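Local structure of hydrazine synthase alpha subunit (Candidatus Kuenenia stuttgartiensis, 5C2V) at residues 18-23 / 293-297; 25-31 / 387-392; 88-93 / 105-110. The protein condenses hydroxylamine, formed at the gamma subunit of the hydrazine synthase complex, with ammonia to give hydrazine, and carries two c-type hemes. One frame throughout, in Å; residues are numbered along the deposited sequence.

Near the N terminus, helix 18-25 meets residues 293-297 in contact 1, closing a loop of some 270 residues. The chain then passes through 25-31, which residues 387-392 meet some 355 residues later; contact 2 thus closes the longer loop, beside the strand pairing that completes the ring of the N-terminal beta-propeller, and crosses contact 1, since their segments alternate. Contact 3, a local hairpin pairing of 88-93 with 105-110, falls within both loops. Tyr-392 packs on Tyr-18, Met-21 and Ser-22, joining contacts 1 and 2, while Val-388 touches Ile-110, linking the closing blade to the hairpin of the next.

Contact 1. Residues 18-23 / 293-297; sequences YSGMSK and FGDRK
Phe-293 brings an edge of its ring, CD1 and CE1, up to one side of helix 18-25, meeting Tyr-18 and Ser-19 on one turn and Ser-22 on the next. Its CE1 atom lies 3.7 Å from CE1 of Tyr-18. The tyrosine approaches the edge of the phenylalanine ring near its plane, and the two planes are inclined by 37°, an oblique pairing. Ser-22 comes from the next turn, with CB 3.7 Å from CD1 of Phe-293. Its hydroxyl, with OG anti to the carbonyl carbon (chi1 -64°), turns back to donate to Tyr-18 O at 2.8 Å from above the carbonyl plane. That oxygen also accepts the helical bond from Ser-22 N, and the same OG sits over the centre of the Tyr-18 ring, so one small side chain fits between backbone and aromatic face. Ser-19 adds its CB, 3.4 Å from Phe-293 O.

No direct hydrogen bond joins the segments; a water does so instead, accepting from Tyr-18 N at 2.7 Å and from Arg-296 NH2 at 3.1 Å. The other terminal nitrogen, NH1, is held by a salt bridge to Asp-319. Lys-23 NZ passes Gly-294 to form a salt bridge with Asp-346 and a hydrogen bond to Pro-344 O. The helix therefore bridges two propeller blades, resting on the turn between strands 285-291 and 297-303 and reaching the one between strands 336-342 and 348-353.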
ATOM      1  N   TYR D  18     -35.091  16.955  -6.037  1.00 70.92           N
ATOM      2  CA  TYR D  18     -35.468  15.578  -6.332  1.00 64.93           C
ATOM      3  C   TYR D  18     -35.702  14.771  -5.063  1.00 72.61           C
ATOM      4  O   TYR D  18     -36.753  14.151  -4.893  1.00 79.93           O
ATOM      5  CB  TYR D  18     -34.393  14.907  -7.191  1.00 63.90           C
ATOM      6  CG  TYR D  18     -34.492  13.399  -7.243  1.00 83.13           C
ATOM      7  CD1 TYR D  18     -33.714  12.602  -6.411  1.00 78.86           C
ATOM      8  CD2 TYR D  18     -35.364  12.771  -8.123  1.00 83.35           C
ATOM      9  CE1 TYR D  18     -33.803  11.225  -6.453  1.00 71.48           C
ATOM     10  CE2 TYR D  18     -35.458  11.391  -8.173  1.00 81.45           C
ATOM     11  CZ  TYR D  18     -34.676  10.625  -7.335  1.00 82.65           C
ATOM     12  OH  TYR D  18     -34.765   9.253  -7.379  1.00 70.58           O
ATOM     13  N   SER D  19     -34.715  14.786  -4.174  1.00 70.28           N
ATOM     14  CA  SER D  19     -34.802  14.060  -2.915  1.00 72.82           C
ATOM     15  C   SER D  19     -35.911  14.623  -2.035  1.00 66.76           C
ATOM     16  O   SER D  19     -36.447  13.926  -1.175  1.00 75.29           O
ATOM     17  CB  SER D  19     -33.462  14.107  -2.178  1.00 77.21           C
ATOM     18  OG  SER D  19     -33.013  15.443  -2.030  1.00 91.12           O
ATOM     19  N   GLY D  20     -36.252  15.889  -2.256  1.00 78.30           N
ATOM     20  CA  GLY D  20     -37.333  16.524  -1.528  1.00 78.85           C
ATOM     21  C   GLY D  20     -38.698  16.097  -2.032  1.00 72.20           C
ATOM     22  O   GLY D  20     -39.601  15.820  -1.242  1.00 76.45           O
ATOM     23  N   MET D  21     -38.847  16.042  -3.352  1.00 65.19           N
ATOM     24  CA  MET D  21     -40.109  15.635  -3.961  1.00 69.50           C
ATOM     25  C   MET D  21     -40.374  14.151  -3.745  1.00 78.16           C
ATOM     26  O   MET D  21     -41.519  13.740  -3.561  1.00 86.00           O
ATOM     27  CB  MET D  21     -40.115  15.950  -5.460  1.00 83.07           C
ATOM     28  CG  MET D  21     -40.078  17.432  -5.794  1.00 93.52           C
ATOM     29  SD  MET D  21     -41.569  18.320  -5.309  1.00 79.94           S
ATOM     30  CE  MET D  21     -42.761  17.634  -6.457  1.00 64.86           C
ATOM     31  N   SER D  22     -39.311  13.354  -3.767  1.00 80.67           N
ATOM     32  CA  SER D  22     -39.427  11.906  -3.629  1.00 65.88           C
ATOM     33  C   SER D  22     -40.037  11.496  -2.289  1.00 76.80           C
ATOM     34  O   SER D  22     -40.646  10.433  -2.178  1.00 92.19           O
ATOM     35  CB  SER D  22     -38.058  11.244  -3.801  1.00 68.25           C
ATOM     36  OG  SER D  22     -37.549  11.451  -5.108  1.00 63.48           O
ATOM     37  N   LYS D  23     -39.874  12.341  -1.277  1.00 64.79           N
ATOM     38  CA  LYS D  23     -40.410  12.048   0.048  1.00 85.26           C
ATOM     39  C   LYS D  23     -41.934  12.186   0.064  1.00 83.07           C
ATOM     40  O   LYS D  23     -42.628  11.424   0.740  1.00100.26           O
ATOM     41  CB  LYS D  23     -39.777  12.970   1.094  1.00 77.13           C
ATOM     42  CG  LYS D  23     -38.262  12.835   1.193  1.00 84.33           C
ATOM     43  CD  LYS D  23     -37.672  13.767   2.240  1.00 89.79           C
ATOM     44  CE  LYS D  23     -37.885  13.233   3.646  1.00 84.49           C
ATOM     45  NZ  LYS D  23     -37.130  11.968   3.875  1.00 64.76           N
ATOM     46  N   PHE D 293     -32.256   9.549   0.340  1.00 69.81           N
ATOM     47  CA  PHE D 293     -32.975  10.793   0.098  1.00 67.13           C
ATOM     48  C   PHE D 293     -32.814  11.830   1.214  1.00 65.22           C
ATOM     49  O   PHE D 293     -32.663  13.019   0.938  1.00 70.74           O
ATOM     50  CB  PHE D 293     -34.451  10.481  -0.142  1.00 64.66           C
ATOM     51  CG  PHE D 293     -34.679   9.548  -1.297  1.00 59.58           C
ATOM     52  CD1 PHE D 293     -34.783  10.038  -2.587  1.00 54.85           C
ATOM     53  CD2 PHE D 293     -34.755   8.179  -1.096  1.00 60.24           C
ATOM     54  CE1 PHE D 293     -34.978   9.182  -3.655  1.00 71.53           C
ATOM     55  CE2 PHE D 293     -34.950   7.318  -2.160  1.00 56.89           C
ATOM     56  CZ  PHE D 293     -35.062   7.820  -3.440  1.00 46.57           C
ATOM     57  N   GLY D 294     -32.858  11.385   2.467  1.00 75.71           N
ATOM     58  CA  GLY D 294     -32.793  12.306   3.589  1.00 62.00           C
ATOM     59  C   GLY D 294     -31.472  13.023   3.810  1.00 69.75           C
ATOM     60  O   GLY D 294     -31.419  14.253   3.777  1.00 61.26           O
ATOM     61  N   ASP D 295     -30.402  12.265   4.034  1.00 71.50           N
ATOM     62  CA  ASP D 295     -29.084  12.859   4.258  1.00 67.87           C
ATOM     63  C   ASP D 295     -28.214  12.843   3.003  1.00 57.06           C
ATOM     64  O   ASP D 295     -27.060  13.274   3.040  1.00 69.99           O
ATOM     65  CB  ASP D 295     -28.362  12.155   5.411  1.00 66.95           C
ATOM     66  CG  ASP D 295     -28.576  10.655   5.414  1.00 73.54           C
ATOM     67  OD1 ASP D 295     -28.772  10.075   4.325  1.00 63.20           O
ATOM     68  OD2 ASP D 295     -28.546  10.056   6.509  1.00 61.95           O
ATOM     69  N   ARG D 296     -28.773  12.337   1.907  1.00 61.97           N
ATOM     70  CA  ARG D 296     -28.071  12.261   0.624  1.00 70.82           C
ATOM     71  C   ARG D 296     -26.741  11.522   0.732  1.00 69.95           C
ATOM     72  O   ARG D 296     -25.678  12.104   0.517  1.00 69.88           O
ATOM     73  CB  ARG D 296     -27.844  13.663   0.055  1.00 60.71           C
ATOM     74  CG  ARG D 296     -29.001  14.193  -0.770  1.00 50.20           C
ATOM     75  CD  ARG D 296     -28.827  15.673  -1.065  1.00 59.35           C
ATOM     76  NE  ARG D 296     -29.512  16.071  -2.291  1.00 62.58           N
ATOM     77  CZ  ARG D 296     -28.893  16.322  -3.440  1.00 58.61           C
ATOM     78  NH1 ARG D 296     -27.573  16.223  -3.517  1.00 67.16           N
ATOM     79  NH2 ARG D 296     -29.590  16.677  -4.510  1.00 61.27           N
ATOM     80  N   LYS D 297     -26.810  10.237   1.055  1.00 65.96           N
ATOM     81  CA  LYS D 297     -25.612   9.419   1.174  1.00 63.99           C
ATOM     82  C   LYS D 297     -25.584   8.333   0.111  1.00 67.42           C
ATOM     83  O   LYS D 297     -26.581   7.648  -0.113  1.00 74.24           O
ATOM     84  CB  LYS D 297     -25.526   8.780   2.562  1.00 57.09           C
ATOM     85  CG  LYS D 297     -25.358   9.764   3.705  1.00 67.37           C
ATOM     86  CD  LYS D 297     -25.281   9.036   5.038  1.00 42.14           C
ATOM     87  CE  LYS D 297     -25.078  10.007   6.189  1.00 57.84           C
ATOM     88  NZ  LYS D 297     -25.030   9.304   7.501  1.00 62.41           N
TER
HETATM   89  O   HOH W   1     -32.493  17.318  -5.396  1.00 49.43           O

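Contact 2. Residues 25-31 / 387-392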
ATOM      1  N   VAL D  25     -43.912  12.248  -2.931  1.00 63.08           N
ATOM      2  CA  VAL D  25     -44.535  11.555  -4.054  1.00 65.93           C
ATOM      3  C   VAL D  25     -44.515  10.039  -3.869  1.00 80.09           C
ATOM      4  O   VAL D  25     -45.169   9.305  -4.611  1.00 90.87           O
ATOM      5  CB  VAL D  25     -43.841  11.919  -5.385  1.00 75.68           C
ATOM      6  CG1 VAL D  25     -42.563  11.113  -5.559  1.00 76.19           C
ATOM      7  CG2 VAL D  25     -44.783  11.703  -6.563  1.00 66.92           C
ATOM      8  N   GLN D  26     -43.766   9.578  -2.872  1.00 86.23           N
ATOM      9  CA  GLN D  26     -43.620   8.149  -2.605  1.00 87.30           C
ATOM     10  C   GLN D  26     -44.952   7.445  -2.354  1.00 87.29           C
ATOM     11  O   GLN D  26     -45.382   6.607  -3.148  1.00 80.94           O
ATOM     12  CB  GLN D  26     -42.702   7.932  -1.404  1.00 84.83           C
ATOM     13  CG  GLN D  26     -42.511   6.472  -1.043  1.00 80.64           C
ATOM     14  CD  GLN D  26     -42.103   6.283   0.400  1.00 87.29           C
ATOM     15  OE1 GLN D  26     -41.011   5.795   0.690  1.00 73.56           O
ATOM     16  NE2 GLN D  26     -42.984   6.669   1.316  1.00 90.32           N
ATOM     17  N   GLY D  27     -45.596   7.785  -1.242  1.00 71.40           N
ATOM     18  CA  GLY D  27     -46.817   7.115  -0.832  1.00 84.05           C
ATOM     19  C   GLY D  27     -46.508   5.922   0.052  1.00 88.65           C
ATOM     20  O   GLY D  27     -45.351   5.525   0.175  1.00109.70           O
ATOM     21  N   PRO D  28     -47.543   5.346   0.682  1.00 93.67           N
ATOM     22  CA  PRO D  28     -47.375   4.181   1.560  1.00 90.14           C
ATOM     23  C   PRO D  28     -46.882   2.947   0.807  1.00 92.66           C
ATOM     24  O   PRO D  28     -47.178   2.797  -0.379  1.00 84.53           O
ATOM     25  CB  PRO D  28     -48.788   3.948   2.112  1.00 92.18           C
ATOM     26  CG  PRO D  28     -49.499   5.247   1.920  1.00 97.37           C
ATOM     27  CD  PRO D  28     -48.935   5.824   0.662  1.00 98.44           C
ATOM     28  N   VAL D  29     -46.138   2.080   1.488  1.00 87.14           N
ATOM     29  CA  VAL D  29     -45.647   0.852   0.869  1.00 86.95           C
ATOM     30  C   VAL D  29     -46.276  -0.384   1.506  1.00 78.47           C
ATOM     31  O   VAL D  29     -45.938  -0.749   2.634  1.00 78.19           O
ATOM     32  CB  VAL D  29     -44.112   0.745   0.985  1.00 83.38           C
ATOM     33  CG1 VAL D  29     -43.622  -0.580   0.419  1.00 68.77           C
ATOM     34  CG2 VAL D  29     -43.440   1.919   0.288  1.00 79.66           C
ATOM     35  N   SER D  30     -47.200  -1.020   0.790  1.00 80.51           N
ATOM     36  CA  SER D  30     -47.816  -2.253   1.275  1.00 88.94           C
ATOM     37  C   SER D  30     -47.248  -3.533   0.655  1.00 85.50           C
ATOM     38  O   SER D  30     -47.600  -4.632   1.080  1.00 84.08           O
ATOM     39  CB  SER D  30     -49.327  -2.206   1.035  1.00 78.63           C
ATOM     40  OG  SER D  30     -49.622  -2.144  -0.349  1.00 89.65           O
ATOM     41  N   GLN D  31     -46.362  -3.399  -0.330  1.00 76.99           N
ATOM     42  CA  GLN D  31     -45.887  -4.562  -1.085  1.00 79.66           C
ATOM     43  C   GLN D  31     -44.452  -4.383  -1.579  1.00 89.74           C
ATOM     44  O   GLN D  31     -44.019  -3.266  -1.858  1.00 82.76           O
ATOM     45  CB  GLN D  31     -46.810  -4.847  -2.278  1.00 78.89           C
ATOM     46  CG  GLN D  31     -48.176  -5.421  -1.911  1.00 86.02           C
ATOM     47  CD  GLN D  31     -49.003  -5.809  -3.124  1.00 88.41           C
ATOM     48  OE1 GLN D  31     -48.577  -5.629  -4.266  1.00 67.70           O
ATOM     49  NE2 GLN D  31     -50.195  -6.345  -2.881  1.00 65.89           N
ATOM     50  N   PRO D 387     -39.079  -2.434  -3.154  1.00 69.86           N
ATOM     51  CA  PRO D 387     -40.426  -2.093  -2.683  1.00 73.40           C
ATOM     52  C   PRO D 387     -41.217  -1.308  -3.723  1.00 82.66           C
ATOM     53  O   PRO D 387     -40.626  -0.557  -4.499  1.00 70.92           O
ATOM     54  CB  PRO D 387     -40.156  -1.238  -1.443  1.00 59.31           C
ATOM     55  CG  PRO D 387     -38.818  -0.636  -1.695  1.00 53.63           C
ATOM     56  CD  PRO D 387     -38.038  -1.698  -2.416  1.00 58.71           C
ATOM     57  N   VAL D 388     -42.535  -1.483  -3.743  1.00 79.48           N
ATOM     58  CA  VAL D 388     -43.359  -0.761  -4.702  1.00 74.91           C
ATOM     59  C   VAL D 388     -43.805   0.579  -4.114  1.00 73.78           C
ATOM     60  O   VAL D 388     -44.206   0.667  -2.950  1.00 65.93           O
ATOM     61  CB  VAL D 388     -44.591  -1.597  -5.156  1.00 75.90           C
ATOM     62  CG1 VAL D 388     -44.150  -2.985  -5.596  1.00 75.54           C
ATOM     63  CG2 VAL D 388     -45.644  -1.701  -4.061  1.00 85.30           C
ATOM     64  N   TYR D 389     -43.689   1.621  -4.933  1.00 64.96           N
ATOM     65  CA  TYR D 389     -44.086   2.979  -4.575  1.00 66.33           C
ATOM     66  C   TYR D 389     -43.860   3.893  -5.767  1.00 72.67           C
ATOM     67  O   TYR D 389     -43.144   3.537  -6.705  1.00 81.59           O
ATOM     68  CB  TYR D 389     -43.309   3.496  -3.355  1.00 66.19           C
ATOM     69  CG  TYR D 389     -41.830   3.728  -3.587  1.00 82.51           C
ATOM     70  CD1 TYR D 389     -40.916   2.689  -3.467  1.00 90.31           C
ATOM     71  CD2 TYR D 389     -41.347   4.991  -3.906  1.00 86.63           C
ATOM     72  CE1 TYR D 389     -39.562   2.902  -3.669  1.00 92.21           C
ATOM     73  CE2 TYR D 389     -39.998   5.213  -4.106  1.00 75.91           C
ATOM     74  CZ  TYR D 389     -39.110   4.165  -3.990  1.00 91.52           C
ATOM     75  OH  TYR D 389     -37.767   4.385  -4.192  1.00 77.07           O
ATOM     76  N   VAL D 390     -44.465   5.074  -5.731  1.00 68.36           N
ATOM     77  CA  VAL D 390     -44.321   6.022  -6.827  1.00 89.54           C
ATOM     78  C   VAL D 390     -42.999   6.772  -6.716  1.00 76.65           C
ATOM     79  O   VAL D 390     -42.738   7.450  -5.722  1.00 69.84           O
ATOM     80  CB  VAL D 390     -45.484   7.028  -6.862  1.00 83.17           C
ATOM     81  CG1 VAL D 390     -45.307   8.000  -8.019  1.00 61.37           C
ATOM     82  CG2 VAL D 390     -46.812   6.295  -6.973  1.00 66.49           C
ATOM     83  N   LYS D 391     -42.168   6.643  -7.744  1.00 67.33           N
ATOM     84  CA  LYS D 391     -40.857   7.279  -7.753  1.00 83.39           C
ATOM     85  C   LYS D 391     -40.875   8.590  -8.523  1.00 72.70           C
ATOM     86  O   LYS D 391     -41.404   8.660  -9.632  1.00 74.56           O
ATOM     87  CB  LYS D 391     -39.811   6.345  -8.360  1.00 85.11           C
ATOM     88  CG  LYS D 391     -39.534   5.106  -7.538  1.00 89.99           C
ATOM     89  CD  LYS D 391     -38.541   4.206  -8.242  1.00 91.79           C
ATOM     90  CE  LYS D 391     -38.235   2.982  -7.409  1.00 80.33           C
ATOM     91  NZ  LYS D 391     -37.307   2.061  -8.118  1.00 92.10           N
ATOM     92  N   TYR D 392     -40.291   9.625  -7.930  1.00 67.03           N
ATOM     93  CA  TYR D 392     -40.145  10.899  -8.617  1.00 53.95           C
ATOM     94  C   TYR D 392     -39.153  10.740  -9.761  1.00 59.65           C
ATOM     95  O   TYR D 392     -38.231   9.928  -9.684  1.00 87.77           O
ATOM     96  CB  TYR D 392     -39.686  11.992  -7.653  1.00 55.68           C
ATOM     97  CG  TYR D 392     -39.865  13.390  -8.198  1.00 86.64           C
ATOM     98  CD1 TYR D 392     -41.119  13.986  -8.229  1.00 90.35           C
ATOM     99  CD2 TYR D 392     -38.783  14.114  -8.680  1.00 74.76           C
ATOM    100  CE1 TYR D 392     -41.291  15.262  -8.725  1.00 78.27           C
ATOM    101  CE2 TYR D 392     -38.945  15.393  -9.179  1.00 95.46           C
ATOM    102  CZ  TYR D 392     -40.202  15.962  -9.199  1.00 81.98           C
ATOM    103  OH  TYR D 392     -40.369  17.235  -9.694  1.00 81.72           O
TER
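Gln-26 and Val-390 meet near one end of a closure characteristic of beta-propellers, in which strand 381-387 from late in the domain pairs with strand 31-37 from its start, completing a blade. Residues 25-31 and 387-392 carry that antiparallel meeting beyond the strands.

Two backbone hydrogen bonds tie them. Val-388 N donates to Gln-31 O at 3.0 Å, almost straight at 173°, and Val-390 N donates to Gln-26 O at 3.1 Å, in the carbonyl plane on a lone pair. A CA-H...O contact from Gln-26 CA to Val-390 O supplements the second. Between these bonds 25-31 bows outward through Gly-27, which leaves the helix with positive phi.

Apolar packing fills in beside them. Val-29 sets CG1 4.0 Å from Pro-387 CB and CG2 4.0 Å from Tyr-389 CB. With CG between the backbone N and carbonyl carbon (chi1 68°), the Tyr-389 ring is set beside Gln-26, whose CG comes 3.4 Å from Tyr-389 CD2 as the two side chains cross obliquely. Tyr-392 packs on Arg-20 of the neighbouring gamma subunit. At the helix end, Val-25 CG1 lies 3.7 Å from Tyr-392 CB, at the edge of the Tyr-392 ring and near its plane.

Contact 3. Residues 88-93 / 105-110; sequences GKKFAF and IWEMNI
Phe-93 turns one ring face to Trp-106: the tryptophan CB lies over it in a CH-pi contact, 3.9 Å from the Phe-93 ring centroid and offset toward the rim. The phenylalanine and the five-membered indole ring are nearly parallel, at 19°, yet slid so far apart that they barely overlap. Phe-76, a residue of the trimethyl glycine pocket, meets both rings edge-to-face. On the same side of the sheet, Phe-91 and Met-108 run alongside each other, with Phe-91 CZ 3.6 Å from Met-108 CG. The sulfur forms an oblique Met-aromatic contact with Phe-91, and a bend at chi3 (62°) carries Met-108 CE to 4.0 Å from Phe-93 CZ.

These residues belong to an antiparallel beta hairpin, the middle two strands of a four-stranded propeller blade. Phe-91 with Met-108 and Phe-93 with Trp-106 are hydrogen-bonded pairs, each joined by reciprocal N-H...O bonds; Ala-92 with Glu-107 is the non-hydrogen-bonded pair between them. Their aromatic face looks toward the preceding blade, where Phe-91 packs on Leu-33 and Phe-93 on Ile-59.

On the face that carries Ala-92 and Glu-107, Lys-90, extended beyond CG, reaches diagonally to Glu-107. Its NZ donates to Glu-107 OE1 at 2.9 Å on the syn lone pair, a salt bridge, and OE1 also takes a weak bond from Tyr-130 OH.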
ATOM      1  N   GLY D  88     -45.215   2.371 -10.286  1.00 72.57           N
ATOM      2  CA  GLY D  88     -45.212   1.177  -9.457  1.00 75.11           C
ATOM      3  C   GLY D  88     -46.200   0.111  -9.896  1.00 67.14           C
ATOM      4  O   GLY D  88     -46.502  -0.809  -9.135  1.00 80.63           O
ATOM      5  N   LYS D  89     -46.721   0.239 -11.113  1.00 74.22           N
ATOM      6  CA  LYS D  89     -47.640  -0.759 -11.656  1.00 84.69           C
ATOM      7  C   LYS D  89     -46.947  -1.763 -12.578  1.00 76.04           C
ATOM      8  O   LYS D  89     -47.576  -2.701 -13.068  1.00 87.85           O
ATOM      9  CB  LYS D  89     -48.787  -0.074 -12.404  1.00 81.00           C
ATOM     10  CG  LYS D  89     -49.665   0.783 -11.510  1.00 66.62           C
ATOM     11  CD  LYS D  89     -50.221  -0.032 -10.354  1.00 88.40           C
ATOM     12  CE  LYS D  89     -50.740   0.862  -9.240  1.00 87.12           C
ATOM     13  NZ  LYS D  89     -51.723   1.862  -9.740  1.00 91.23           N
ATOM     14  N   LYS D  90     -45.653  -1.565 -12.809  1.00 68.25           N
ATOM     15  CA  LYS D  90     -44.882  -2.469 -13.658  1.00 83.23           C
ATOM     16  C   LYS D  90     -43.397  -2.402 -13.309  1.00 83.52           C
ATOM     17  O   LYS D  90     -42.952  -1.470 -12.640  1.00 77.00           O
ATOM     18  CB  LYS D  90     -45.091  -2.140 -15.141  1.00 63.27           C
ATOM     19  CG  LYS D  90     -44.054  -1.192 -15.724  1.00 75.54           C
ATOM     20  CD  LYS D  90     -44.252  -0.986 -17.217  1.00 62.83           C
ATOM     21  CE  LYS D  90     -43.136  -0.135 -17.805  1.00 58.70           C
ATOM     22  NZ  LYS D  90     -43.326   0.118 -19.260  1.00 75.76           N
ATOM     23  N   PHE D  91     -42.637  -3.395 -13.757  1.00 83.04           N
ATOM     24  CA  PHE D  91     -41.203  -3.414 -13.504  1.00 78.02           C
ATOM     25  C   PHE D  91     -40.422  -4.087 -14.630  1.00 70.02           C
ATOM     26  O   PHE D  91     -40.983  -4.824 -15.446  1.00 78.45           O
ATOM     27  CB  PHE D  91     -40.905  -4.113 -12.172  1.00 65.59           C
ATOM     28  CG  PHE D  91     -41.175  -5.589 -12.183  1.00 78.61           C
ATOM     29  CD1 PHE D  91     -40.153  -6.494 -12.433  1.00 83.66           C
ATOM     30  CD2 PHE D  91     -42.446  -6.075 -11.936  1.00 86.15           C
ATOM     31  CE1 PHE D  91     -40.400  -7.852 -12.442  1.00 82.08           C
ATOM     32  CE2 PHE D  91     -42.696  -7.431 -11.942  1.00 88.43           C
ATOM     33  CZ  PHE D  91     -41.672  -8.321 -12.195  1.00 90.30           C
ATOM     34  N   ALA D  92     -39.121  -3.820 -14.660  1.00 70.20           N
ATOM     35  CA  ALA D  92     -38.217  -4.428 -15.626  1.00 71.97           C
ATOM     36  C   ALA D  92     -37.212  -5.315 -14.904  1.00 79.27           C
ATOM     37  O   ALA D  92     -36.924  -5.105 -13.725  1.00 65.02           O
ATOM     38  CB  ALA D  92     -37.501  -3.362 -16.439  1.00 61.48           C
ATOM     39  N   PHE D  93     -36.681  -6.307 -15.611  1.00 81.83           N
ATOM     40  CA  PHE D  93     -35.764  -7.258 -15.001  1.00 64.31           C
ATOM     41  C   PHE D  93     -34.894  -7.970 -16.028  1.00 65.39           C
ATOM     42  O   PHE D  93     -35.024  -7.755 -17.233  1.00 65.97           O
ATOM     43  CB  PHE D  93     -36.545  -8.288 -14.181  1.00 71.76           C
ATOM     44  CG  PHE D  93     -37.482  -9.138 -15.000  1.00 81.37           C
ATOM     45  CD1 PHE D  93     -38.734  -8.666 -15.359  1.00 85.35           C
ATOM     46  CD2 PHE D  93     -37.113 -10.412 -15.400  1.00 82.85           C
ATOM     47  CE1 PHE D  93     -39.597  -9.445 -16.109  1.00 83.49           C
ATOM     48  CE2 PHE D  93     -37.972 -11.197 -16.149  1.00 83.30           C
ATOM     49  CZ  PHE D  93     -39.216 -10.712 -16.502  1.00 78.08           C
ATOM     50  N   ILE D 105     -33.218  -8.650 -21.304  1.00 73.37           N
ATOM     51  CA  ILE D 105     -34.008  -7.681 -20.554  1.00 81.82           C
ATOM     52  C   ILE D 105     -35.490  -7.851 -20.870  1.00 73.91           C
ATOM     53  O   ILE D 105     -35.880  -7.941 -22.033  1.00 70.30           O
ATOM     54  CB  ILE D 105     -33.577  -6.233 -20.866  1.00 64.79           C
ATOM     55  CG1 ILE D 105     -32.089  -6.042 -20.563  1.00 66.28           C
ATOM     56  CG2 ILE D 105     -34.413  -5.241 -20.072  1.00 67.54           C
ATOM     57  CD1 ILE D 105     -31.735  -6.222 -19.102  1.00 62.55           C
ATOM     58  N   TRP D 106     -36.308  -7.907 -19.826  1.00 73.82           N
ATOM     59  CA  TRP D 106     -37.748  -8.062 -19.980  1.00 72.83           C
ATOM     60  C   TRP D 106     -38.471  -7.047 -19.104  1.00 79.76           C
ATOM     61  O   TRP D 106     -37.859  -6.424 -18.240  1.00 71.05           O
ATOM     62  CB  TRP D 106     -38.186  -9.482 -19.608  1.00 77.07           C
ATOM     63  CG  TRP D 106     -37.440 -10.574 -20.320  1.00 86.01           C
ATOM     64  CD1 TRP D 106     -36.157 -10.977 -20.088  1.00 79.24           C
ATOM     65  CD2 TRP D 106     -37.944 -11.421 -21.361  1.00 81.86           C
ATOM     66  NE1 TRP D 106     -35.825 -12.011 -20.929  1.00 80.50           N
ATOM     67  CE2 TRP D 106     -36.906 -12.304 -21.720  1.00 79.57           C
ATOM     68  CE3 TRP D 106     -39.169 -11.514 -22.028  1.00 86.05           C
ATOM     69  CZ2 TRP D 106     -37.055 -13.267 -22.716  1.00 90.15           C
ATOM     70  CZ3 TRP D 106     -39.315 -12.473 -23.015  1.00 88.62           C
ATOM     71  CH2 TRP D 106     -38.264 -13.335 -23.350  1.00 93.59           C
ATOM     72  N   GLU D 107     -39.768  -6.875 -19.331  1.00 84.19           N
ATOM     73  CA  GLU D 107     -40.589  -6.070 -18.433  1.00 72.20           C
ATOM     74  C   GLU D 107     -42.006  -6.619 -18.368  1.00 68.32           C
ATOM     75  O   GLU D 107     -42.508  -7.188 -19.338  1.00 66.38           O
ATOM     76  CB  GLU D 107     -40.615  -4.600 -18.864  1.00 76.63           C
ATOM     77  CG  GLU D 107     -40.809  -4.358 -20.352  1.00 88.73           C
ATOM     78  CD  GLU D 107     -41.166  -2.911 -20.652  1.00 98.10           C
ATOM     79  OE1 GLU D 107     -41.878  -2.295 -19.833  1.00 86.24           O
ATOM     80  OE2 GLU D 107     -40.733  -2.383 -21.696  1.00 91.83           O
ATOM     81  N   MET D 108     -42.647  -6.452 -17.215  1.00 58.78           N
ATOM     82  CA  MET D 108     -44.013  -6.926 -17.034  1.00 65.36           C
ATOM     83  C   MET D 108     -44.737  -6.132 -15.953  1.00 75.67           C
ATOM     84  O   MET D 108     -44.109  -5.466 -15.133  1.00 76.53           O
ATOM     85  CB  MET D 108     -44.028  -8.415 -16.683  1.00 78.03           C
ATOM     86  CG  MET D 108     -43.619  -8.718 -15.249  1.00 82.93           C
ATOM     87  SD  MET D 108     -44.037 -10.395 -14.733  1.00 87.06           S
ATOM     88  CE  MET D 108     -43.069 -11.364 -15.887  1.00 68.37           C
ATOM     89  N   ASN D 109     -46.063  -6.211 -15.959  1.00 67.76           N
ATOM     90  CA  ASN D 109     -46.876  -5.532 -14.960  1.00 73.33           C
ATOM     91  C   ASN D 109     -46.716  -6.160 -13.581  1.00 62.40           C
ATOM     92  O   ASN D 109     -46.282  -7.305 -13.457  1.00 73.56           O
ATOM     93  CB  ASN D 109     -48.349  -5.541 -15.373  1.00 81.58           C
ATOM     94  CG  ASN D 109     -48.583  -4.867 -16.710  1.00 82.81           C
ATOM     95  OD1 ASN D 109     -47.897  -3.907 -17.062  1.00 85.79           O
ATOM     96  ND2 ASN D 109     -49.555  -5.367 -17.463  1.00 81.13           N
ATOM     97  N   ILE D 110     -47.063  -5.399 -12.547  1.00 64.19           N
ATOM     98  CA  ILE D 110     -46.929  -5.857 -11.169  1.00 60.10           C
ATOM     99  C   ILE D 110     -47.845  -7.051 -10.878  1.00 75.71           C
ATOM    100  O   ILE D 110     -47.563  -7.859  -9.994  1.00 89.97           O
ATOM    101  CB  ILE D 110     -47.227  -4.708 -10.171  1.00 65.54           C
ATOM    102  CG1 ILE D 110     -46.882  -5.120  -8.737  1.00 73.73           C
ATOM    103  CG2 ILE D 110     -48.677  -4.249 -10.284  1.00100.29           C
ATOM    104  CD1 ILE D 110     -47.175  -4.050  -7.707  1.00 75.43           C
TER